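Side-chain contact in FACT complex subunit SPT16 (Ashbya gossypii, PDB 6A8M), which probably acts in the FACT histone chaperone to reorganize nucleosomes, loosening and restoring them during transcription, and serves replication and DNA repair: residues E327-L332 with P428-N433. Sequence-based numbering, arbitrary orientation.
Sequences EIINNL and PKVLTN
I329 meets V430 and P428 where the C-terminal end of helix 312-332 passes over the outermost strand, 427-430, of an antiparallel sheet in the peptidase-like M24 domain. Helix and strand run nearly antiparallel, at 156°, with their axes 8.8 Å apart.

The apolar part is small. I329 CG2 lies 4.0 Å from V430 CG2, and the two side chains cross at about a right angle. I329 CD1 also comes near that same methyl, so one V430 branch takes both touches. The I329 torsion (chi1 -70°) sets CG2 opposite the backbone N, while V430 offers the methyl that stands beside its own N. I329 CG2 is also 4.3 Å from P428 CB, and both I329 and P428 rest on V421 of the adjoining strand 412-424. Further into the sheet, I328 packs on I397 and L399 of strand 394-405.

P428 points its CB toward the helix. Its CG packs 3.3 Å from the backbone O of I329, a contact between ring carbon and carbonyl, and N330 OD1 stands 3.9 Å from the same CG.

The polar link goes through water. A single water donates to N330 OD1 at 2.9 Å and to P428 O at 2.8 Å, joining the helix side chain to the strand backbone. The other end of the amide, N330 ND2, bonds to E326 OE2 one turn back, which should help fix the rotation of the group and keep OD1 facing the water.

Within 428-433, N433 ND2 folds back to V430 O at 3.2 Å, reaching it from above the carbonyl plane.

With just 165 Å² buried and no direct polar bond between the segments, the contact between this helix end and the outermost strand is a light one, made of a few methyl and ring contacts and, on the N330 side, one shared water.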
loop_
_atom_site.group_PDB
_atom_site.type_symbol
_atom_site.label_atom_id
_atom_site.label_comp_id
_atom_site.label_asym_id
_atom_site.label_seq_id
_atom_site.Cartn_x
_atom_site.Cartn_y
_atom_site.Cartn_z
ATOM N N GLU A 327 -23.040 3.311 1.178
ATOM C CA GLU A 327 -23.517 1.971 1.510
ATOM C C GLU A 327 -22.355 1.043 1.838
ATOM O O GLU A 327 -22.420 0.269 2.797
ATOM C CB GLU A 327 -24.354 1.426 0.346
ATOM C CG GLU A 327 -24.598 -0.097 0.341
ATOM C CD GLU A 327 -25.542 -0.594 1.430
ATOM O OE1 GLU A 327 -26.111 0.235 2.166
ATOM O OE2 GLU A 327 -25.726 -1.829 1.550
ATOM N N ILE A 328 -21.280 1.106 1.053
ATOM C CA ILE A 328 -20.115 0.271 1.326
ATOM C C ILE A 328 -19.475 0.670 2.651
ATOM O O ILE A 328 -19.247 -0.171 3.526
ATOM C CB ILE A 328 -19.110 0.362 0.163
ATOM C CG1 ILE A 328 -19.720 -0.230 -1.090
ATOM C CG2 ILE A 328 -17.820 -0.380 0.477
ATOM C CD1 ILE A 328 -18.906 0.083 -2.305
ATOM N N ILE A 329 -19.208 1.966 2.832
ATOM C CA ILE A 329 -18.414 2.397 3.982
ATOM C C ILE A 329 -19.181 2.197 5.280
ATOM O O ILE A 329 -18.644 1.668 6.264
ATOM C CB ILE A 329 -17.971 3.860 3.814
ATOM C CG1 ILE A 329 -16.920 3.967 2.702
ATOM C CG2 ILE A 329 -17.472 4.413 5.166
ATOM C CD1 ILE A 329 -16.525 5.399 2.305
ATOM N N ASN A 330 -20.443 2.602 5.314
ATOM C CA ASN A 330 -21.149 2.654 6.582
ATOM C C ASN A 330 -22.143 1.515 6.777
ATOM O O ASN A 330 -22.723 1.388 7.864
ATOM C CB ASN A 330 -21.808 4.032 6.733
ATOM C CG ASN A 330 -20.777 5.112 7.107
ATOM O OD1 ASN A 330 -20.010 4.937 8.059
ATOM N ND2 ASN A 330 -20.720 6.195 6.339
ATOM N N ASN A 331 -22.308 0.640 5.787
ATOM C CA ASN A 331 -23.140 -0.532 5.981
ATOM C C ASN A 331 -22.411 -1.851 5.780
ATOM O O ASN A 331 -22.595 -2.763 6.579
ATOM C CB ASN A 331 -24.348 -0.473 5.049
ATOM C CG ASN A 331 -25.411 -1.452 5.442
ATOM O OD1 ASN A 331 -25.692 -1.624 6.630
ATOM N ND2 ASN A 331 -25.995 -2.126 4.460
ATOM N N LEU A 332 -21.586 -1.990 4.740
ATOM C CA LEU A 332 -21.019 -3.301 4.420
ATOM C C LEU A 332 -19.660 -3.550 5.057
ATOM O O LEU A 332 -19.278 -4.710 5.248
ATOM C CB LEU A 332 -20.903 -3.454 2.901
ATOM C CG LEU A 332 -22.242 -3.376 2.176
ATOM C CD1 LEU A 332 -22.043 -3.268 0.681
ATOM C CD2 LEU A 332 -23.092 -4.594 2.518
ATOM N N PRO A 428 -15.979 2.432 11.142
ATOM C CA PRO A 428 -15.160 2.944 10.039
ATOM C C PRO A 428 -14.997 4.447 10.158
ATOM O O PRO A 428 -15.920 5.161 10.550
ATOM C CB PRO A 428 -15.955 2.560 8.784
ATOM C CG PRO A 428 -17.348 2.316 9.261
ATOM C CD PRO A 428 -17.255 1.860 10.683
ATOM N N LYS A 429 -13.803 4.924 9.831
ATOM C CA LYS A 429 -13.503 6.351 9.882
ATOM C C LYS A 429 -12.856 6.719 8.557
ATOM O O LYS A 429 -11.842 6.121 8.175
ATOM C CB LYS A 429 -12.579 6.668 11.066
ATOM C CG LYS A 429 -12.041 8.094 11.129
ATOM C CD LYS A 429 -11.014 8.221 12.273
ATOM C CE LYS A 429 -10.501 9.643 12.441
ATOM N NZ LYS A 429 -10.218 9.942 13.876
ATOM N N VAL A 430 -13.461 7.657 7.833
ATOM C CA VAL A 430 -12.916 8.078 6.542
ATOM C C VAL A 430 -11.763 9.043 6.797
ATOM O O VAL A 430 -11.933 10.077 7.455
ATOM C CB VAL A 430 -14.005 8.719 5.670
ATOM C CG1 VAL A 430 -13.442 9.195 4.339
ATOM C CG2 VAL A 430 -15.181 7.737 5.462
ATOM N N LEU A 431 -10.569 8.695 6.303
ATOM C CA LEU A 431 -9.382 9.492 6.588
ATOM C C LEU A 431 -9.147 10.608 5.577
ATOM O O LEU A 431 -8.511 11.611 5.917
ATOM C CB LEU A 431 -8.143 8.593 6.642
ATOM C CG LEU A 431 -8.174 7.419 7.636
ATOM C CD1 LEU A 431 -6.784 6.784 7.664
ATOM C CD2 LEU A 431 -8.575 7.881 9.041
ATOM N N THR A 432 -9.628 10.445 4.349
ATOM C CA THR A 432 -9.507 11.434 3.276
ATOM C C THR A 432 -10.801 12.244 3.258
ATOM O O THR A 432 -11.878 11.699 2.979
ATOM C CB THR A 432 -9.268 10.747 1.928
ATOM O OG1 THR A 432 -10.174 9.643 1.795
ATOM C CG2 THR A 432 -7.831 10.200 1.818
ATOM N N ASN A 433 -10.703 13.537 3.585
ATOM C CA ASN A 433 -11.869 14.383 3.793
ATOM C C ASN A 433 -11.994 15.481 2.746
ATOM O O ASN A 433 -12.861 16.346 2.880
ATOM C CB ASN A 433 -11.840 14.973 5.210
ATOM C CG ASN A 433 -11.777 13.887 6.278
ATOM O OD1 ASN A 433 -10.876 13.867 7.133
ATOM N ND2 ASN A 433 -12.727 12.956 6.218
HETATM O O HOH W 1 -17.839 6.566 9.117
#